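Local coordinates for protein NEQ263 (Nanoarchaeum equitans Kin4-M, PDB 5BN3) that probably binds ATP as the B-type subunit of an archaeal ATP synthase core complex, paired with the NeqA subunit, at residues P123-K126 against G127-I130; T179-I182 against M183-I187; V304-Q307 against D308-S311; A340-L343 against I344-A348; F375-L378 against V379-F383. All coordinates share one frame; numbering follows the deposited sequence.

Contact 1: P123-K126 against G127-I130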
loop_
_atom_site.group_PDB
_atom_site.type_symbol
_atom_site.label_atom_id
_atom_site.label_comp_id
_atom_site.label_asym_id
_atom_site.label_seq_id
_atom_site.Cartn_x
_atom_site.Cartn_y
_atom_site.Cartn_z
ATOM N N PRO B 123 -36.736 6.193 5.098
ATOM C CA PRO B 123 -37.744 5.160 4.840
ATOM C C PRO B 123 -37.478 4.345 3.580
ATOM O O PRO B 123 -36.938 4.863 2.597
ATOM C CB PRO B 123 -39.039 5.962 4.680
ATOM C CG PRO B 123 -38.596 7.309 4.228
ATOM C CD PRO B 123 -37.281 7.551 4.920
ATOM N N LEU B 124 -37.854 3.069 3.635
ATOM C CA LEU B 124 -37.780 2.162 2.494
ATOM C C LEU B 124 -39.027 2.324 1.631
ATOM O O LEU B 124 -40.144 2.381 2.152
ATOM C CB LEU B 124 -37.680 0.718 3.001
ATOM C CG LEU B 124 -38.003 -0.444 2.056
ATOM C CD1 LEU B 124 -36.965 -0.558 0.962
ATOM C CD2 LEU B 124 -38.102 -1.753 2.819
ATOM N N LEU B 125 -38.843 2.406 0.318
ATOM C CA LEU B 125 -39.970 2.534 -0.606
ATOM C C LEU B 125 -40.189 1.240 -1.383
ATOM O O LEU B 125 -39.252 0.471 -1.586
ATOM C CB LEU B 125 -39.752 3.705 -1.572
ATOM C CG LEU B 125 -40.265 5.085 -1.149
ATOM C CD1 LEU B 125 -39.692 5.512 0.181
ATOM C CD2 LEU B 125 -39.940 6.125 -2.208
ATOM N N LYS B 126 -41.425 0.991 -1.810
ATOM C CA LYS B 126 -41.730 -0.235 -2.546
ATOM C C LYS B 126 -41.073 -0.220 -3.924
ATOM O O LYS B 126 -41.299 0.692 -4.726
ATOM C CB LYS B 126 -43.242 -0.458 -2.675
ATOM C CG LYS B 126 -43.610 -1.890 -3.063
ATOM C CD LYS B 126 -45.106 -2.162 -2.936
ATOM C CE LYS B 126 -45.890 -1.539 -4.077
ATOM N NZ LYS B 126 -47.329 -1.926 -4.032
ATOM N N GLY B 127 -40.251 -1.232 -4.189
ATOM C CA GLY B 127 -39.509 -1.302 -5.434
ATOM C C GLY B 127 -38.089 -0.792 -5.285
ATOM O O GLY B 127 -37.294 -0.858 -6.219
ATOM N N GLN B 128 -37.760 -0.284 -4.104
ATOM C CA GLN B 128 -36.420 0.244 -3.863
ATOM C C GLN B 128 -35.419 -0.880 -3.607
ATOM O O GLN B 128 -35.780 -1.957 -3.119
ATOM C CB GLN B 128 -36.440 1.215 -2.675
ATOM C CG GLN B 128 -35.168 2.036 -2.482
ATOM C CD GLN B 128 -35.313 3.090 -1.395
ATOM O OE1 GLN B 128 -36.355 3.190 -0.747
ATOM N NE2 GLN B 128 -34.266 3.881 -1.194
ATOM N N LYS B 129 -34.164 -0.636 -3.972
ATOM C CA LYS B 129 -33.078 -1.514 -3.573
ATOM C C LYS B 129 -32.220 -0.769 -2.556
ATOM O O LYS B 129 -31.711 0.322 -2.832
ATOM C CB LYS B 129 -32.246 -1.958 -4.786
ATOM C CG LYS B 129 -31.809 -0.823 -5.700
ATOM C CD LYS B 129 -30.931 -1.328 -6.828
ATOM C CE LYS B 129 -30.387 -0.179 -7.652
ATOM N NZ LYS B 129 -31.435 0.521 -8.436
ATOM N N ILE B 130 -32.085 -1.341 -1.367
ATOM C CA ILE B 130 -31.316 -0.700 -0.310
ATOM C C ILE B 130 -30.569 -1.735 0.526
ATOM O O ILE B 130 -31.143 -2.737 0.950
ATOM C CB ILE B 130 -32.214 0.203 0.569
ATOM C CG1 ILE B 130 -31.425 0.787 1.739
ATOM C CG2 ILE B 130 -33.408 -0.568 1.079
ATOM C CD1 ILE B 130 -31.988 2.106 2.230
#
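With CG anti to the backbone N (chi1 -169°) and the chain extended beyond it, Gln128 sends its amide back across a type II beta turn to the backbone of Leu125. The turn starts at Leu125, at the end of the short strand 124-125 in the nucleotide-binding domain, and runs to Gln128. Gln128 OE1 accepts from Leu125 N at 2.8 Å, with the donor in the carbonyl plane. The backbone closes the turn itself: Gln128 N donates to Leu125 O at 3.0 Å. Two bonds thus tie Gln128 to Leu125. The side-chain amide is held at both ends: OE1 by Leu125 N, NE2 by Glu300 O and Ser325 OG. Gly127 sits at the third position of the turn with phi 98°. A side chain there would press on the carbonyl O of Lys126, so glycine is the residue that fits without strain. Gln128 lies close to Arg326, a residue that binds ADP, although no ADP is bound to this chain. Past the turn the chain returns beside Leu124, whose CD1 touches Ile130 CG2 at 3.6 Å.

Contact 2: T179-I182 against M183-I187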
loop_
_atom_site.group_PDB
_atom_site.type_symbol
_atom_site.label_atom_id
_atom_site.label_comp_id
_atom_site.label_asym_id
_atom_site.label_seq_id
_atom_site.Cartn_x
_atom_site.Cartn_y
_atom_site.Cartn_z
ATOM N N THR B 179 -43.150 -17.119 12.655
ATOM C CA THR B 179 -44.017 -15.998 12.293
ATOM C C THR B 179 -45.028 -16.390 11.215
ATOM O O THR B 179 -45.802 -15.551 10.747
ATOM C CB THR B 179 -43.201 -14.778 11.803
ATOM O OG1 THR B 179 -42.434 -15.143 10.649
ATOM C CG2 THR B 179 -42.261 -14.294 12.896
ATOM N N LYS B 180 -45.003 -17.665 10.828
ATOM C CA LYS B 180 -45.900 -18.219 9.804
ATOM C C LYS B 180 -45.751 -17.565 8.430
ATOM O O LYS B 180 -46.705 -17.512 7.653
ATOM C CB LYS B 180 -47.365 -18.180 10.260
ATOM C CG LYS B 180 -47.610 -18.797 11.632
ATOM C CD LYS B 180 -49.088 -19.098 11.859
ATOM C CE LYS B 180 -49.413 -20.563 11.579
ATOM N NZ LYS B 180 -49.215 -20.940 10.151
ATOM N N ALA B 181 -44.552 -17.081 8.128
ATOM C CA ALA B 181 -44.276 -16.496 6.821
ATOM C C ALA B 181 -43.666 -17.530 5.880
ATOM O O ALA B 181 -43.500 -17.273 4.687
ATOM C CB ALA B 181 -43.352 -15.301 6.965
ATOM N N ILE B 182 -43.343 -18.701 6.425
ATOM C CA ILE B 182 -42.636 -19.747 5.685
ATOM C C ILE B 182 -43.405 -20.277 4.467
ATOM O O ILE B 182 -42.802 -20.625 3.449
ATOM C CB ILE B 182 -42.228 -20.918 6.625
ATOM C CG1 ILE B 182 -41.244 -21.864 5.934
ATOM C CG2 ILE B 182 -43.452 -21.676 7.129
ATOM C CD1 ILE B 182 -39.875 -21.263 5.728
ATOM N N MET B 183 -44.732 -20.321 4.561
ATOM C CA MET B 183 -45.547 -20.862 3.475
ATOM C C MET B 183 -45.614 -19.918 2.278
ATOM O O MET B 183 -45.868 -20.348 1.151
ATOM C CB MET B 183 -46.956 -21.209 3.963
ATOM C CG MET B 183 -46.982 -22.161 5.147
ATOM S SD MET B 183 -48.555 -23.030 5.321
ATOM C CE MET B 183 -48.505 -24.109 3.891
ATOM N N ASN B 184 -45.388 -18.632 2.524
ATOM C CA ASN B 184 -45.319 -17.663 1.436
ATOM C C ASN B 184 -43.889 -17.172 1.235
ATOM O O ASN B 184 -43.642 -15.978 1.050
ATOM C CB ASN B 184 -46.272 -16.490 1.682
ATOM C CG ASN B 184 -46.598 -15.724 0.412
ATOM O OD1 ASN B 184 -46.284 -16.170 -0.695
ATOM N ND2 ASN B 184 -47.235 -14.570 0.565
ATOM N N SER B 185 -42.951 -18.113 1.269
ATOM C CA SER B 185 -41.545 -17.804 1.059
ATOM C C SER B 185 -40.874 -18.854 0.184
ATOM O O SER B 185 -41.262 -20.023 0.192
ATOM C CB SER B 185 -40.814 -17.701 2.398
ATOM O OG SER B 185 -41.375 -16.679 3.200
ATOM N N ALA B 186 -39.877 -18.423 -0.582
ATOM C CA ALA B 186 -39.024 -19.337 -1.329
ATOM C C ALA B 186 -37.593 -19.097 -0.874
ATOM O O ALA B 186 -37.115 -17.962 -0.898
ATOM C CB ALA B 186 -39.159 -19.106 -2.820
ATOM N N ILE B 187 -36.914 -20.158 -0.453
ATOM C CA ILE B 187 -35.579 -20.025 0.119
ATOM C C ILE B 187 -34.522 -20.747 -0.716
ATOM O O ILE B 187 -34.666 -21.929 -1.036
ATOM C CB ILE B 187 -35.555 -20.529 1.578
ATOM C CG1 ILE B 187 -36.523 -19.699 2.429
ATOM C CG2 ILE B 187 -34.156 -20.452 2.156
ATOM C CD1 ILE B 187 -36.680 -20.191 3.853
#
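Ile182 lays its CD1 methyl against CD1 of Ile187 at 3.9 Å, the two side chains crossing at about a right angle. The pair bridges a helix-to-strand connection in the nucleotide-binding domain, where helix 166-178 ends in a Schellman motif at Lys180 and the chain turns into strand 185-190. Ile182 puts CG1 anti to its own N (chi1 -168°), which carries CD1 over to the strand. Both isoleucines also pack on helix 166-178, Ile182 on Phe176 and Ile177, Ile187 on Ile173.

The polar half of the contact centres on Ala181 O. Ser185 OG donates to it at 2.7 Å, from above the carbonyl plane. The hydroxyl reaches back because it stands beside the backbone N of Ser185, anti to the carbonyl carbon (chi1 -60°). Asn184 N adds a weak bond to the same oxygen at 3.2 Å. A second weak bond, Ser185 N to Ile182 O, spans the next step. Replacing Ser185 with an alanine would probably leave Ala181 O with just the weak Asn184 N bond from this segment and make the turn less firmly fixed. Asn184 ties the turn to the neighbouring strand 156-162 through Thr156. On the outer side, Met183 CG rests 4.1 Å from Ile182 CG2.

Contact 3: V304-Q307 against D308-S311. With SO4 (sulfate ion), chain X.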
loop_
_atom_site.group_PDB
_atom_site.type_symbol
_atom_site.label_atom_id
_atom_site.label_comp_id
_atom_site.label_asym_id
_atom_site.label_seq_id
_atom_site.Cartn_x
_atom_site.Cartn_y
_atom_site.Cartn_z
ATOM N N VAL B 304 -26.509 1.615 7.691
ATOM C CA VAL B 304 -25.190 1.286 8.218
ATOM C C VAL B 304 -25.240 1.039 9.719
ATOM O O VAL B 304 -25.716 1.886 10.477
ATOM C CB VAL B 304 -24.179 2.406 7.911
ATOM C CG1 VAL B 304 -22.810 2.070 8.490
ATOM C CG2 VAL B 304 -24.085 2.628 6.411
ATOM N N LEU B 305 -24.751 -0.123 10.146
ATOM C CA LEU B 305 -24.737 -0.460 11.567
ATOM C C LEU B 305 -23.467 0.048 12.246
ATOM O O LEU B 305 -22.402 0.111 11.626
ATOM C CB LEU B 305 -24.908 -1.968 11.775
ATOM C CG LEU B 305 -26.335 -2.473 12.018
ATOM C CD1 LEU B 305 -27.350 -1.695 11.208
ATOM C CD2 LEU B 305 -26.452 -3.961 11.714
ATOM N N SER B 306 -23.586 0.412 13.521
ATOM C CA SER B 306 -22.505 1.085 14.240
ATOM C C SER B 306 -21.990 0.276 15.430
ATOM O O SER B 306 -22.763 -0.122 16.305
ATOM C CB SER B 306 -22.978 2.469 14.706
ATOM O OG SER B 306 -22.103 3.020 15.676
ATOM N N GLN B 307 -20.682 0.038 15.452
ATOM C CA GLN B 307 -20.034 -0.664 16.554
ATOM C C GLN B 307 -20.203 0.116 17.854
ATOM O O GLN B 307 -20.392 -0.468 18.921
ATOM C CB GLN B 307 -18.543 -0.836 16.250
ATOM C CG GLN B 307 -18.044 -2.270 16.285
ATOM C CD GLN B 307 -16.659 -2.412 15.682
ATOM O OE1 GLN B 307 -15.799 -1.546 15.857
ATOM N NE2 GLN B 307 -16.439 -3.502 14.955
ATOM N N ASP B 308 -20.128 1.439 17.751
ATOM C CA ASP B 308 -20.270 2.316 18.907
ATOM C C ASP B 308 -21.641 2.177 19.565
ATOM O O ASP B 308 -21.738 2.033 20.785
ATOM C CB ASP B 308 -20.019 3.769 18.497
ATOM C CG ASP B 308 -20.154 4.734 19.656
ATOM O OD1 ASP B 308 -19.338 4.652 20.599
ATOM O OD2 ASP B 308 -21.070 5.583 19.625
ATOM N N LEU B 309 -22.696 2.215 18.756
ATOM C CA LEU B 309 -24.057 2.055 19.268
ATOM C C LEU B 309 -24.266 0.664 19.852
ATOM O O LEU B 309 -24.926 0.507 20.877
ATOM C CB LEU B 309 -25.093 2.326 18.173
ATOM C CG LEU B 309 -25.262 3.779 17.729
ATOM C CD1 LEU B 309 -26.426 3.915 16.765
ATOM C CD2 LEU B 309 -25.471 4.677 18.931
ATOM N N HIS B 310 -23.696 -0.345 19.201
ATOM C CA HIS B 310 -23.787 -1.715 19.686
ATOM C C HIS B 310 -23.149 -1.840 21.069
ATOM O O HIS B 310 -23.699 -2.487 21.960
ATOM C CB HIS B 310 -23.101 -2.663 18.703
ATOM C CG HIS B 310 -23.282 -4.112 19.029
ATOM N ND1 HIS B 310 -24.513 -4.733 19.004
ATOM C CD2 HIS B 310 -22.385 -5.065 19.372
ATOM C CE1 HIS B 310 -24.366 -6.005 19.323
ATOM N NE2 HIS B 310 -23.086 -6.234 19.554
ATOM N N SER B 311 -21.992 -1.210 21.245
ATOM C CA SER B 311 -21.286 -1.240 22.526
ATOM C C SER B 311 -22.050 -0.508 23.627
ATOM O O SER B 311 -21.808 -0.737 24.813
ATOM C CB SER B 311 -19.886 -0.640 22.382
ATOM O OG SER B 311 -19.039 -1.491 21.631
HETATM S S SO4 X . -18.633 3.815 14.798
HETATM O O1 SO4 X . -20.012 4.212 14.551
HETATM O O2 SO4 X . -17.898 4.948 15.347
HETATM O O3 SO4 X . -18.027 3.369 13.549
HETATM O O4 SO4 X . -18.614 2.709 15.745
#
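Ser306 OG is the centre of this contact. It accepts from Leu309 N at 3.2 Å in a nearly straight bond, with an N-H...O angle of 170°. The same hydroxyl donates to O1 of a sulfate ion at 2.7 Å. Asp308 N holds the sulfate from the helix side, meeting its O4 at 2.8 Å. The anion, probably from the crystallisation liquor, therefore sits at the start of helix 307-311, where the helix dipole would be expected to favour negative charge.

The serine is placed by its first torsion: OG lies anti to the backbone N (chi1 165°), beside the carbonyl carbon, which turns it toward Leu309 N in the first turn. Backbone bonds build that turn behind it. His310 N donates to Ser306 O at 3.1 Å, and Ser311 N to Gln307 O at 2.9 Å.

Further out, Asp308 turns its carboxylate away from the turn. OD2 pairs with Lys312, while OD1 forms a salt bridge to Lys453 of the neighbouring V-type ATP synthase alpha chain. Gln307 and Ser311 pack on that chain as well. The arrangement is a serine N-cap, set where strand 301-304 gives way to a short helix at the subunit interface.

Contact 4: A340-L343 against I344-A348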
loop_
_atom_site.group_PDB
_atom_site.type_symbol
_atom_site.label_atom_id
_atom_site.label_comp_id
_atom_site.label_asym_id
_atom_site.label_seq_id
_atom_site.Cartn_x
_atom_site.Cartn_y
_atom_site.Cartn_z
ATOM N N ALA B 340 -37.918 14.630 9.467
ATOM C CA ALA B 340 -36.657 14.012 9.066
ATOM C C ALA B 340 -35.522 15.026 9.085
ATOM O O ALA B 340 -34.429 14.740 9.575
ATOM C CB ALA B 340 -36.785 13.397 7.691
ATOM N N ASP B 341 -35.789 16.211 8.547
ATOM C CA ASP B 341 -34.795 17.274 8.504
ATOM C C ASP B 341 -34.383 17.715 9.909
ATOM O O ASP B 341 -33.196 17.872 10.191
ATOM C CB ASP B 341 -35.326 18.466 7.702
ATOM C CG ASP B 341 -34.218 19.288 7.072
ATOM O OD1 ASP B 341 -33.300 18.690 6.472
ATOM O OD2 ASP B 341 -34.262 20.531 7.178
ATOM N N ILE B 342 -35.361 17.901 10.791
ATOM C CA ILE B 342 -35.090 18.334 12.160
ATOM C C ILE B 342 -34.301 17.266 12.928
ATOM O O ILE B 342 -33.422 17.590 13.726
ATOM C CB ILE B 342 -36.406 18.719 12.902
ATOM C CG1 ILE B 342 -36.325 20.143 13.463
ATOM C CG2 ILE B 342 -36.739 17.730 14.014
ATOM C CD1 ILE B 342 -35.485 20.262 14.722
ATOM N N LEU B 343 -34.594 15.995 12.664
ATOM C CA LEU B 343 -33.915 14.906 13.353
ATOM C C LEU B 343 -32.460 14.816 12.914
ATOM O O LEU B 343 -31.554 14.776 13.744
ATOM C CB LEU B 343 -34.626 13.577 13.087
ATOM C CG LEU B 343 -33.865 12.311 13.489
ATOM C CD1 LEU B 343 -33.758 12.200 15.002
ATOM C CD2 LEU B 343 -34.519 11.071 12.900
ATOM N N ILE B 344 -32.250 14.797 11.602
ATOM C CA ILE B 344 -30.914 14.644 11.037
ATOM C C ILE B 344 -29.997 15.815 11.392
ATOM O O ILE B 344 -28.871 15.615 11.852
ATOM C CB ILE B 344 -30.977 14.488 9.503
ATOM C CG1 ILE B 344 -31.648 13.163 9.130
ATOM C CG2 ILE B 344 -29.589 14.555 8.903
ATOM C CD1 ILE B 344 -30.962 11.947 9.723
ATOM N N LYS B 345 -30.486 17.034 11.187
ATOM C CA LYS B 345 -29.676 18.229 11.420
ATOM C C LYS B 345 -29.337 18.445 12.896
ATOM O O LYS B 345 -28.218 18.836 13.226
ATOM C CB LYS B 345 -30.368 19.469 10.839
ATOM C CG LYS B 345 -30.584 19.418 9.326
ATOM C CD LYS B 345 -29.613 20.325 8.578
ATOM C CE LYS B 345 -29.678 20.101 7.069
ATOM N NZ LYS B 345 -31.020 20.379 6.487
ATOM N N SER B 346 -30.296 18.189 13.780
ATOM C CA SER B 346 -30.080 18.377 15.212
ATOM C C SER B 346 -29.182 17.295 15.812
ATOM O O SER B 346 -28.387 17.572 16.709
ATOM C CB SER B 346 -31.413 18.425 15.962
ATOM O OG SER B 346 -32.270 19.412 15.418
ATOM N N TYR B 347 -29.317 16.066 15.320
ATOM C CA TYR B 347 -28.476 14.960 15.771
ATOM C C TYR B 347 -27.027 15.217 15.372
ATOM O O TYR B 347 -26.110 15.008 16.165
ATOM C CB TYR B 347 -28.972 13.633 15.179
ATOM C CG TYR B 347 -28.237 12.408 15.680
ATOM C CD1 TYR B 347 -28.207 12.098 17.032
ATOM C CD2 TYR B 347 -27.592 11.551 14.800
ATOM C CE1 TYR B 347 -27.542 10.981 17.495
ATOM C CE2 TYR B 347 -26.924 10.427 15.256
ATOM C CZ TYR B 347 -26.904 10.149 16.605
ATOM O OH TYR B 347 -26.244 9.037 17.071
ATOM N N ALA B 348 -26.832 15.680 14.141
ATOM C CA ALA B 348 -25.497 16.000 13.642
ATOM C C ALA B 348 -24.839 17.102 14.466
ATOM O O ALA B 348 -23.668 16.999 14.836
ATOM C CB ALA B 348 -25.567 16.403 12.183
#
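Asp341 and Lys345 lean toward each other one helical turn apart and cross obliquely. Lys345 bends at chi2 and chi4, which curls its chain back so that NZ reaches Asp341 OD1 at 2.8 Å. The ammonium group meets that oxygen on the syn side, 23° out of the carboxylate plane. The salt bridge lies on the more exposed side of helix 334-356, in the C-terminal domain. Lys345 also packs on Lys411 of the neighbouring alpha chain.

Ser346 lies on a different, buried side of the helix. Its OG stands beside its own N, anti to the carbonyl carbon (chi1 -55°), and folds back on the preceding turn to donate to Ile342 O at 2.7 Å. This bond is in the carbonyl plane. Ser346 N reaches the same oxygen at 3.2 Å from above that plane, so two donors grip one carbonyl. Ile342 CD1 lies 3.4 Å from Ser346 OG, beside the hydroxyl.

Tyr347 takes a third direction. Its ring leads away from the preceding turn to helix 367-384, where its OH hydrogen-bonds Glu380 OE2. Leu343 packs on Phe383 of that same helix.

The regular backbone bonds carry on through all of this, for instance Tyr347 N to Leu343 O at 3.0 Å. The chemistry implies a helix with a charged outer side and a buried side, where the serine hydroxyl is satisfied within the helix by a carbonyl of the preceding turn.

Contact 5: F375-L378 against V379-F383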
loop_
_atom_site.group_PDB
_atom_site.type_symbol
_atom_site.label_atom_id
_atom_site.label_comp_id
_atom_site.label_asym_id
_atom_site.label_seq_id
_atom_site.Cartn_x
_atom_site.Cartn_y
_atom_site.Cartn_z
ATOM N N PHE B 375 -29.896 16.274 23.068
ATOM C CA PHE B 375 -30.759 15.746 22.019
ATOM C C PHE B 375 -30.177 14.471 21.422
ATOM O O PHE B 375 -30.875 13.471 21.267
ATOM C CB PHE B 375 -30.962 16.796 20.924
ATOM C CG PHE B 375 -31.835 16.335 19.789
ATOM C CD1 PHE B 375 -33.216 16.347 19.910
ATOM C CD2 PHE B 375 -31.274 15.899 18.597
ATOM C CE1 PHE B 375 -34.023 15.923 18.866
ATOM C CE2 PHE B 375 -32.076 15.474 17.551
ATOM C CZ PHE B 375 -33.453 15.489 17.685
ATOM N N ALA B 376 -28.890 14.514 21.095
ATOM C CA ALA B 376 -28.206 13.364 20.518
ATOM C C ALA B 376 -28.176 12.184 21.483
ATOM O O ALA B 376 -28.272 11.031 21.064
ATOM C CB ALA B 376 -26.798 13.745 20.099
ATOM N N GLU B 377 -28.035 12.474 22.773
ATOM C CA GLU B 377 -28.041 11.432 23.794
ATOM C C GLU B 377 -29.406 10.753 23.864
ATOM O O GLU B 377 -29.498 9.527 23.933
ATOM C CB GLU B 377 -27.681 12.017 25.163
ATOM C CG GLU B 377 -27.647 10.984 26.282
ATOM C CD GLU B 377 -27.716 11.607 27.665
ATOM O OE1 GLU B 377 -27.349 12.793 27.810
ATOM O OE2 GLU B 377 -28.143 10.908 28.609
ATOM N N LEU B 378 -30.463 11.559 23.838
ATOM C CA LEU B 378 -31.831 11.050 23.935
ATOM C C LEU B 378 -32.297 10.357 22.652
ATOM O O LEU B 378 -33.090 9.417 22.706
ATOM C CB LEU B 378 -32.795 12.181 24.300
ATOM C CG LEU B 378 -32.640 12.847 25.669
ATOM C CD1 LEU B 378 -33.491 14.102 25.752
ATOM C CD2 LEU B 378 -33.030 11.885 26.769
ATOM N N VAL B 379 -31.818 10.831 21.505
ATOM C CA VAL B 379 -32.119 10.189 20.228
ATOM C C VAL B 379 -31.653 8.736 20.255
ATOM O O VAL B 379 -32.382 7.828 19.857
ATOM C CB VAL B 379 -31.453 10.937 19.051
ATOM C CG1 VAL B 379 -31.308 10.033 17.840
ATOM C CG2 VAL B 379 -32.254 12.174 18.688
ATOM N N GLU B 380 -30.440 8.524 20.750
ATOM C CA GLU B 380 -29.869 7.187 20.810
ATOM C C GLU B 380 -30.564 6.315 21.855
ATOM O O GLU B 380 -30.709 5.109 21.662
ATOM C CB GLU B 380 -28.361 7.266 21.079
ATOM C CG GLU B 380 -27.586 7.988 19.981
ATOM C CD GLU B 380 -26.121 8.199 20.318
ATOM O OE1 GLU B 380 -25.713 7.896 21.459
ATOM O OE2 GLU B 380 -25.374 8.674 19.435
ATOM N N LYS B 381 -31.003 6.928 22.951
ATOM C CA LYS B 381 -31.600 6.183 24.061
ATOM C C LYS B 381 -33.091 5.899 23.900
ATOM O O LYS B 381 -33.578 4.857 24.337
ATOM C CB LYS B 381 -31.367 6.922 25.383
ATOM C CG LYS B 381 -29.953 6.808 25.920
ATOM C CD LYS B 381 -29.742 7.717 27.123
ATOM C CE LYS B 381 -28.367 7.504 27.734
ATOM N NZ LYS B 381 -28.031 8.550 28.738
ATOM N N GLU B 382 -33.815 6.824 23.277
ATOM C CA GLU B 382 -35.273 6.739 23.241
ATOM C C GLU B 382 -35.860 6.615 21.836
ATOM O O GLU B 382 -36.977 6.135 21.670
ATOM C CB GLU B 382 -35.888 7.945 23.963
ATOM C CG GLU B 382 -35.343 8.166 25.369
ATOM C CD GLU B 382 -36.171 9.153 26.169
ATOM O OE1 GLU B 382 -37.120 9.733 25.600
ATOM O OE2 GLU B 382 -35.878 9.344 27.369
ATOM N N PHE B 383 -35.108 7.044 20.829
ATOM C CA PHE B 383 -35.597 7.015 19.455
ATOM C C PHE B 383 -35.026 5.828 18.678
ATOM O O PHE B 383 -35.772 5.015 18.132
ATOM C CB PHE B 383 -35.269 8.335 18.749
ATOM C CG PHE B 383 -35.760 8.405 17.334
ATOM C CD1 PHE B 383 -37.087 8.701 17.062
ATOM C CD2 PHE B 383 -34.892 8.190 16.274
ATOM C CE1 PHE B 383 -37.544 8.771 15.757
ATOM C CE2 PHE B 383 -35.343 8.258 14.966
ATOM C CZ PHE B 383 -36.670 8.548 14.708
#
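Leu378 O accepts from Glu382 N at 2.8 Å, and Phe375 O accepts from Val379 N at the same length, 2.8 Å. Both bonds belong to helix 367-384 of the C-terminal domain. The helix has a wider pi-type turn at 379-383, and the bond from Glu380 N to Ala376 O is weak.

Phe375 has CG anti to its N (chi1 180°), and the ring comes to lie along the next turn. Val379 CG2 stands over one face of this ring, 3.8 Å from its centroid and 22° off the normal, a CH-pi contact. Its nearest ring atom is Phe375 CE2 at 3.5 Å. The ring also packs on Ile404 and Ser408 of helix 394-408. An alanine in place of Phe375 is likely to leave Val379 CG2 without its ring and open a gap between these helices.

On the outer side, Glu377 and Lys381 form a salt bridge through OE2 and NZ. The modelled distance is too short to be taken literally. Glu380 forms a salt bridge with Arg354 and also takes the Tyr347 hydroxyl, both of helix 334-356. The buried side is thus not wholly apolar: Glu380 has its charge met there by Arg354, while the Glu377-Lys381 pair, of doubtful length, lies toward solvent.

Contacts 4 and 5 lie within helices 334-356 and 367-384, which follow each other in the chain. They touch directly: Ser346 CB packs on Phe375 CE2 at 3.4 Å. Each is largely buried but carries an acid-lysine pair on its outer side. Contacts 1, 2 and 3 belong to the nucleotide-binding domain and shape turns and ends. Contact 1 is buried and uses a side-chain amide, contact 2 is partly buried and uses a serine hydroxyl, and contact 3 caps a helix at the surface beside an anion. Contact 3 meets contact 5 where Leu309 packs on Glu380, bringing the nucleotide-binding part against the C-terminal helices. Contact 2 stands apart, its centre about 37 Å from that of contact 4.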